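Local atomic coordinates of beta-N-acetylhexosaminidase (Thermotoga neapolitana, PDB entry 5BZA), a protein that probably removes terminal non-reducing N-acetyl-D-hexosamine residues from N-acetyl-beta-D-hexosaminides by hydrolysis, as a zinc-binding member of glycosyl hydrolase family 3. Residues Ala30-Tyr35 with Leu46-Phe51; Phe108-Ala113 with Lys239-Ser244. All coordinates share one frame; numbering follows the deposited sequence.

Interaction 1 of 2, residues Ala30-Tyr35 with Leu46-Phe51; sequences AGVLIY and LDFMNF
In a beta-alpha unit of the TIM-barrel domain, V32 and I34 of strand 31-34 meet F48 and M49 of helix 42-54. The F48 side chain does most of the reaching: its CG lies anti to the backbone N (chi1 -163°), which carries the ring across to the strand, and the side chains of V32 and F48 approach from opposite directions. V32 CG1 settles by the far end of the ring, 3.8 Å from F48 CZ, while I34 CG1 stands 4.3 Å from F48 CE2; both come to the ring obliquely. The axes of strand 31-34 and of the helical segment 46-51 run nearly antiparallel (173°), 11.6 Å apart at closest, as expected when a chain leaves a barrel strand and returns along the outer wall. Alternation along the strand turns V32 and I34 outward to the helix and L33 away from it. Beta-branched V32 and I34 suit an extended backbone, and a phenylalanine is long enough to bridge the 9.3 Å between I34 CA and F48 CA. M49 adds a flexible partner. Its CB points along the interface rather than at the strand, but the chain, bent at chi2 and chi3, brings SD to 4.0 Å from I34 CD1, the two side chains crossing at a slant. Around F48, the ring of F16 stacks on it, F13 meets it edge-to-face, and I24 of helix 18-27 packs on it as well.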
ATOM      1  N   ALA B  30      -5.824   6.734  25.216  1.00 11.80           N
ATOM      2  CA  ALA B  30      -6.263   5.434  24.762  1.00 12.88           C
ATOM      3  C   ALA B  30      -6.312   5.389  23.240  1.00 10.83           C
ATOM      4  O   ALA B  30      -6.219   4.299  22.642  1.00 10.11           O
ATOM      5  CB  ALA B  30      -7.636   5.099  25.353  1.00 13.60           C
ATOM      6  N   GLY B  31      -6.391   6.556  22.602  1.00 10.36           N
ATOM      7  CA  GLY B  31      -6.560   6.604  21.158  1.00  9.58           C
ATOM      8  C   GLY B  31      -5.462   7.355  20.411  1.00 10.98           C
ATOM      9  O   GLY B  31      -5.017   8.424  20.865  1.00 10.21           O
ATOM     10  N   VAL B  32      -5.048   6.793  19.258  1.00  8.33           N
ATOM     11  CA  VAL B  32      -3.983   7.338  18.444  1.00  7.91           C
ATOM     12  C   VAL B  32      -4.526   7.449  17.027  1.00  8.25           C
ATOM     13  O   VAL B  32      -4.974   6.457  16.425  1.00  8.94           O
ATOM     14  CB  VAL B  32      -2.684   6.408  18.471  1.00  9.33           C
ATOM     15  CG1 VAL B  32      -1.670   6.802  17.373  1.00  9.87           C
ATOM     16  CG2 VAL B  32      -2.005   6.428  19.840  1.00 13.56           C
ATOM     17  N   LEU B  33      -4.519   8.659  16.507  1.00  7.09           N
ATOM     18  CA  LEU B  33      -4.890   8.931  15.125  1.00  8.22           C
ATOM     19  C   LEU B  33      -3.607   9.330  14.447  1.00  8.76           C
ATOM     20  O   LEU B  33      -2.881  10.228  14.960  1.00  8.76           O
ATOM     21  CB  LEU B  33      -5.922  10.063  15.010  1.00  6.99           C
ATOM     22  CG  LEU B  33      -6.140  10.723  13.631  1.00  9.46           C
ATOM     23  CD1 LEU B  33      -6.552   9.685  12.584  1.00 10.61           C
ATOM     24  CD2 LEU B  33      -7.226  11.852  13.708  1.00  8.37           C
ATOM     25  N   ILE B  34      -3.310   8.666  13.332  1.00  8.47           N
ATOM     26  CA  ILE B  34      -2.051   8.862  12.669  1.00  7.18           C
ATOM     27  C   ILE B  34      -2.317   9.696  11.430  1.00  8.07           C
ATOM     28  O   ILE B  34      -3.110   9.317  10.561  1.00  8.34           O
ATOM     29  CB  ILE B  34      -1.366   7.510  12.299  1.00  9.58           C
ATOM     30  CG1 ILE B  34      -1.248   6.608  13.533  1.00  6.57           C
ATOM     31  CG2 ILE B  34      -0.003   7.761  11.648  1.00  5.39           C
ATOM     32  CD1 ILE B  34      -0.603   5.265  13.208  1.00  4.74           C
ATOM     33  N   TYR B  35      -1.661  10.850  11.382  1.00 10.67           N
ATOM     34  CA  TYR B  35      -1.849  11.795  10.294  1.00 10.23           C
ATOM     35  C   TYR B  35      -0.804  11.622   9.161  1.00 12.15           C
ATOM     36  O   TYR B  35       0.195  10.929   9.322  1.00  9.63           O
ATOM     37  CB  TYR B  35      -1.816  13.201  10.879  1.00 12.31           C
ATOM     38  CG  TYR B  35      -3.127  13.679  11.523  1.00 14.89           C
ATOM     39  CD1 TYR B  35      -4.339  13.501  10.886  1.00 11.10           C
ATOM     40  CD2 TYR B  35      -3.124  14.359  12.757  1.00 13.24           C
ATOM     41  CE1 TYR B  35      -5.540  13.963  11.464  1.00 12.75           C
ATOM     42  CE2 TYR B  35      -4.317  14.824  13.349  1.00 12.41           C
ATOM     43  CZ  TYR B  35      -5.524  14.621  12.694  1.00 13.01           C
ATOM     44  OH  TYR B  35      -6.720  15.080  13.255  1.00 13.43           O
ATOM     45  N   LEU B  46       6.388   3.125  10.634  1.00 11.23           N
ATOM     46  CA  LEU B  46       6.794   1.825  11.164  1.00 11.07           C
ATOM     47  C   LEU B  46       7.403   1.919  12.561  1.00 10.24           C
ATOM     48  O   LEU B  46       7.082   1.086  13.449  1.00  9.92           O
ATOM     49  CB  LEU B  46       7.801   1.150  10.208  1.00  8.62           C
ATOM     50  CG  LEU B  46       7.257   0.816   8.831  1.00  9.53           C
ATOM     51  CD1 LEU B  46       8.356   0.234   7.920  1.00  9.73           C
ATOM     52  CD2 LEU B  46       6.089  -0.156   8.963  1.00 10.95           C
ATOM     53  N   ASP B  47       8.265   2.922  12.781  1.00 10.46           N
ATOM     54  CA  ASP B  47       8.848   3.079  14.095  1.00  8.46           C
ATOM     55  C   ASP B  47       7.761   3.426  15.137  1.00  9.70           C
ATOM     56  O   ASP B  47       7.806   2.938  16.284  1.00 11.77           O
ATOM     57  CB  ASP B  47       9.950   4.148  14.089  1.00 11.12           C
ATOM     58  CG  ASP B  47      10.790   4.136  15.389  1.00 14.17           C
ATOM     59  OD1 ASP B  47      10.979   3.040  15.985  1.00 13.38           O
ATOM     60  OD2 ASP B  47      11.261   5.211  15.831  1.00 16.89           O
ATOM     61  N   PHE B  48       6.793   4.270  14.760  1.00 10.91           N
ATOM     62  CA  PHE B  48       5.629   4.592  15.634  1.00 10.66           C
ATOM     63  C   PHE B  48       4.830   3.312  15.967  1.00 10.03           C
ATOM     64  O   PHE B  48       4.565   3.035  17.134  1.00  7.96           O
ATOM     65  CB  PHE B  48       4.732   5.641  14.942  1.00  8.55           C
ATOM     66  CG  PHE B  48       3.740   6.358  15.854  1.00 11.96           C
ATOM     67  CD1 PHE B  48       3.746   6.176  17.228  1.00  9.12           C
ATOM     68  CD2 PHE B  48       2.832   7.270  15.301  1.00 10.15           C
ATOM     69  CE1 PHE B  48       2.860   6.881  18.045  1.00  9.74           C
ATOM     70  CE2 PHE B  48       1.948   7.976  16.093  1.00  8.26           C
ATOM     71  CZ  PHE B  48       1.953   7.780  17.473  1.00  9.91           C
ATOM     72  N   MET B  49       4.463   2.519  14.956  1.00  6.49           N
ATOM     73  CA  MET B  49       3.750   1.262  15.223  1.00 11.73           C
ATOM     74  C   MET B  49       4.540   0.348  16.196  1.00 12.66           C
ATOM     75  O   MET B  49       3.961  -0.272  17.104  1.00 13.91           O
ATOM     76  CB  MET B  49       3.469   0.502  13.927  1.00  9.21           C
ATOM     77  CG  MET B  49       2.476   1.187  13.057  1.00 14.89           C
ATOM     78  SD  MET B  49       0.840   1.554  13.799  1.00 13.56           S
ATOM     79  CE  MET B  49       0.238  -0.078  14.181  1.00 12.01           C
ATOM     80  N   ASN B  50       5.858   0.289  16.016  1.00 12.53           N
ATOM     81  CA  ASN B  50       6.705  -0.483  16.925  1.00 15.70           C
ATOM     82  C   ASN B  50       6.658   0.090  18.370  1.00 13.90           C
ATOM     83  O   ASN B  50       6.530  -0.640  19.354  1.00  7.60           O
ATOM     84  CB  ASN B  50       8.155  -0.514  16.389  1.00 15.07           C
ATOM     85  CG  ASN B  50       9.014  -1.514  17.100  1.00 15.53           C
ATOM     86  OD1 ASN B  50       8.594  -2.648  17.334  1.00 25.86           O
ATOM     87  ND2 ASN B  50      10.241  -1.131  17.409  1.00 22.01           N
ATOM     88  N   PHE B  51       6.804   1.405  18.494  1.00 14.53           N
ATOM     89  CA  PHE B  51       6.599   2.063  19.773  1.00 14.14           C
ATOM     90  C   PHE B  51       5.215   1.721  20.393  1.00 16.38           C
ATOM     91  O   PHE B  51       5.117   1.428  21.604  1.00 15.22           O
ATOM     92  CB  PHE B  51       6.774   3.572  19.624  1.00 13.35           C
ATOM     93  CG  PHE B  51       6.519   4.327  20.883  1.00 14.50           C
ATOM     94  CD1 PHE B  51       7.503   4.442  21.846  1.00 15.76           C
ATOM     95  CD2 PHE B  51       5.267   4.900  21.118  1.00 17.07           C
ATOM     96  CE1 PHE B  51       7.256   5.125  23.021  1.00 17.82           C
ATOM     97  CE2 PHE B  51       5.005   5.594  22.292  1.00 18.03           C
ATOM     98  CZ  PHE B  51       5.997   5.709  23.248  1.00 19.85           C
TER

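Interaction 2 of 2, residues Phe108-Ala113 with Lys239-Ser244; sequences FNMVFA and KGLVLS
F112 and L243 set their side chains at about a right angle to each other, and M110 reaches toward L241 two residues earlier in each segment. L243 presents a single methyl, CD2, to the outer part of the phenyl ring, 3.7 Å from F112 CE1 and 3.9 Å from F112 CZ, in an oblique approach. The CB of F112 does not point straight across. With CG anti to its carbonyl carbon (chi1 -71°), the ring is swung so that its far end comes closer to L243. M110 works differently: chi1 and chi2 are both extended, so the chain runs straight out from the strand before the bend at chi3 delivers its terminal methyl, and M110 CE ends 4.2 Å from L241 CD2. Such long side chains are needed here, because even the closer pair of alpha carbons, F112 CA and L243 CA, lies 10.3 Å apart. In the barrel the two strands are not neighbours; strands 156-162 and 205-208 lie between them, and the contact is made across the interior, where A205 and M207 also touch M110 and F112 respectively. F112 sits at the centre of an inverse gamma turn as the chain leaves strand 110-111, its side chain about 8 Å from the cadmium ion held by H161 and D245. Methyl, thioether and phenyl groups offer dispersion and shape but no directional bond, so these two segments meet here through apolar contacts of the side chains, beside a polar metal site.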
ATOM      1  N   PHE B 108      -3.642  -0.999  12.301  1.00 10.09           N
ATOM      2  CA  PHE B 108      -4.795  -0.140  12.671  1.00  8.77           C
ATOM      3  C   PHE B 108      -5.916  -1.015  13.294  1.00 13.05           C
ATOM      4  O   PHE B 108      -5.941  -2.220  13.080  1.00 10.64           O
ATOM      5  CB  PHE B 108      -5.299   0.643  11.447  1.00  7.24           C
ATOM      6  CG  PHE B 108      -4.347   1.721  10.984  1.00  9.16           C
ATOM      7  CD1 PHE B 108      -4.403   3.012  11.526  1.00  9.76           C
ATOM      8  CD2 PHE B 108      -3.329   1.417  10.051  1.00 10.34           C
ATOM      9  CE1 PHE B 108      -3.505   4.015  11.102  1.00  9.55           C
ATOM     10  CE2 PHE B 108      -2.410   2.390   9.626  1.00  8.54           C
ATOM     11  CZ  PHE B 108      -2.495   3.693  10.154  1.00  8.33           C
ATOM     12  N   ASN B 109      -6.765  -0.473  14.166  1.00 11.96           N
ATOM     13  CA  ASN B 109      -7.949  -1.247  14.563  1.00 11.59           C
ATOM     14  C   ASN B 109      -9.258  -0.438  14.535  1.00 11.23           C
ATOM     15  O   ASN B 109     -10.342  -0.975  14.805  1.00  8.33           O
ATOM     16  CB  ASN B 109      -7.743  -1.871  15.951  1.00 14.50           C
ATOM     17  CG  ASN B 109      -7.154  -0.905  16.941  1.00 16.32           C
ATOM     18  OD1 ASN B 109      -7.629   0.226  17.071  1.00 13.06           O
ATOM     19  ND2 ASN B 109      -6.105  -1.341  17.667  1.00 18.24           N
ATOM     20  N   MET B 110      -9.173   0.812  14.082  1.00 12.84           N
ATOM     21  CA  MET B 110     -10.360   1.645  13.907  1.00  8.94           C
ATOM     22  C   MET B 110     -10.132   2.442  12.641  1.00 10.32           C
ATOM     23  O   MET B 110      -8.999   2.663  12.247  1.00  6.23           O
ATOM     24  CB  MET B 110     -10.591   2.573  15.109  1.00  6.88           C
ATOM     25  CG  MET B 110     -11.853   3.466  14.987  1.00 10.72           C
ATOM     26  SD  MET B 110     -12.246   4.381  16.507  1.00  8.17           S
ATOM     27  CE  MET B 110     -12.960   3.061  17.498  1.00  5.96           C
ATOM     28  N   VAL B 111     -11.210   2.828  11.982  1.00  9.48           N
ATOM     29  CA  VAL B 111     -11.142   3.788  10.921  1.00  7.14           C
ATOM     30  C   VAL B 111     -12.231   4.865  11.180  1.00  9.63           C
ATOM     31  O   VAL B 111     -13.362   4.573  11.573  1.00  7.57           O
ATOM     32  CB  VAL B 111     -11.326   3.113   9.553  1.00  6.87           C
ATOM     33  CG1 VAL B 111     -12.763   2.527   9.423  1.00  9.04           C
ATOM     34  CG2 VAL B 111     -10.971   4.077   8.416  1.00  7.45           C
ATOM     35  N   PHE B 112     -11.867   6.118  10.940  1.00 10.09           N
ATOM     36  CA  PHE B 112     -12.809   7.216  11.080  1.00  9.63           C
ATOM     37  C   PHE B 112     -13.581   7.290   9.760  1.00  9.56           C
ATOM     38  O   PHE B 112     -13.420   8.242   8.984  1.00  7.67           O
ATOM     39  CB  PHE B 112     -12.085   8.522  11.421  1.00  7.17           C
ATOM     40  CG  PHE B 112     -11.513   8.551  12.818  1.00  7.14           C
ATOM     41  CD1 PHE B 112     -11.973   7.695  13.784  1.00  7.31           C
ATOM     42  CD2 PHE B 112     -10.537   9.476  13.170  1.00  9.06           C
ATOM     43  CE1 PHE B 112     -11.478   7.740  15.098  1.00  6.74           C
ATOM     44  CE2 PHE B 112     -10.026   9.525  14.486  1.00  8.26           C
ATOM     45  CZ  PHE B 112     -10.503   8.638  15.448  1.00  7.81           C
ATOM     46  N   ALA B 113     -14.413   6.268   9.547  1.00 25.01           N
ATOM     47  CA  ALA B 113     -15.272   6.130   8.387  1.00  8.92           C
ATOM     48  C   ALA B 113     -16.303   5.049   8.739  1.00  9.86           C
ATOM     49  O   ALA B 113     -16.080   4.305   9.693  1.00  9.72           O
ATOM     50  CB  ALA B 113     -14.483   5.741   7.182  1.00 10.12           C
ATOM     51  N   LYS B 239     -25.250   2.877  23.148  1.00 21.48           N
ATOM     52  CA  LYS B 239     -24.561   2.832  24.430  1.00 23.17           C
ATOM     53  C   LYS B 239     -23.056   2.657  24.189  1.00 22.92           C
ATOM     54  O   LYS B 239     -22.288   2.330  25.114  1.00 23.57           O
ATOM     55  CB  LYS B 239     -25.130   1.704  25.324  1.00 30.20           C
ATOM     56  CG  LYS B 239     -26.673   1.742  25.508  1.00 27.50           C
ATOM     57  CD  LYS B 239     -27.153   3.146  25.873  1.00 26.19           C
ATOM     58  CE  LYS B 239     -28.580   3.163  26.430  1.00 27.14           C
ATOM     59  NZ  LYS B 239     -29.117   4.564  26.515  1.00 27.05           N
ATOM     60  N   GLY B 240     -22.639   2.833  22.938  1.00 17.52           N
ATOM     61  CA  GLY B 240     -21.252   2.611  22.605  1.00 16.58           C
ATOM     62  C   GLY B 240     -20.405   3.854  22.782  1.00 15.19           C
ATOM     63  O   GLY B 240     -20.759   4.779  23.504  1.00 15.58           O
ATOM     64  N   LEU B 241     -19.270   3.862  22.086  1.00 18.76           N
ATOM     65  CA  LEU B 241     -18.257   4.893  22.209  1.00 14.03           C
ATOM     66  C   LEU B 241     -18.590   6.116  21.357  1.00 15.67           C
ATOM     67  O   LEU B 241     -18.856   5.999  20.137  1.00 10.00           O
ATOM     68  CB  LEU B 241     -16.886   4.298  21.813  1.00 16.15           C
ATOM     69  CG  LEU B 241     -15.652   5.205  21.785  1.00 15.78           C
ATOM     70  CD1 LEU B 241     -15.330   5.767  23.198  1.00 16.78           C
ATOM     71  CD2 LEU B 241     -14.429   4.455  21.223  1.00 14.81           C
ATOM     72  N   VAL B 242     -18.586   7.283  22.008  1.00 13.05           N
ATOM     73  CA  VAL B 242     -18.837   8.561  21.348  1.00 11.22           C
ATOM     74  C   VAL B 242     -17.619   9.462  21.419  1.00 11.91           C
ATOM     75  O   VAL B 242     -17.113   9.754  22.507  1.00 11.34           O
ATOM     76  CB  VAL B 242     -20.054   9.345  22.006  1.00 13.76           C
ATOM     77  CG1 VAL B 242     -20.138  10.833  21.492  1.00 13.87           C
ATOM     78  CG2 VAL B 242     -21.342   8.608  21.803  1.00 13.80           C
ATOM     79  N   LEU B 243     -17.192   9.956  20.263  1.00 11.00           N
ATOM     80  CA  LEU B 243     -16.039  10.848  20.144  1.00  9.42           C
ATOM     81  C   LEU B 243     -16.396  12.213  19.656  1.00  9.54           C
ATOM     82  O   LEU B 243     -17.240  12.343  18.787  1.00 11.77           O
ATOM     83  CB  LEU B 243     -14.996  10.308  19.136  1.00 12.77           C
ATOM     84  CG  LEU B 243     -13.902   9.312  19.426  1.00 11.18           C
ATOM     85  CD1 LEU B 243     -14.473   8.055  20.030  1.00 10.66           C
ATOM     86  CD2 LEU B 243     -13.313   9.006  18.068  1.00 13.59           C
ATOM     87  N   SER B 244     -15.687  13.229  20.130  1.00  9.79           N
ATOM     88  CA  SER B 244     -15.799  14.521  19.483  1.00  8.13           C
ATOM     89  C   SER B 244     -15.138  14.496  18.117  1.00 11.62           C
ATOM     90  O   SER B 244     -14.211  13.692  17.853  1.00 11.33           O
ATOM     91  CB  SER B 244     -15.172  15.607  20.363  1.00 11.48           C
ATOM     92  OG  SER B 244     -13.751  15.619  20.313  1.00 11.29           O
TER

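How the interactions relate
From the N terminus, interaction 1 comes first and is local: the chain runs up strand 31-34 and passes through ten mostly helical residues, the last of them already in helix 42-54, which packs back on the same strand. Interaction 2 opens only after that and closes a far longer loop, 125 residues that include strands 156-162 and 205-208 of the barrel. The two are therefore in series, neither nested nor crossed. One ties the sheet to its outer helical layer; the other joins two separated strands through the barrel interior. They also touch directly: L33 CD2 packs 3.7 Å from F112 CE2, and I34 CD1 lies 3.8 Å from F108 CE1.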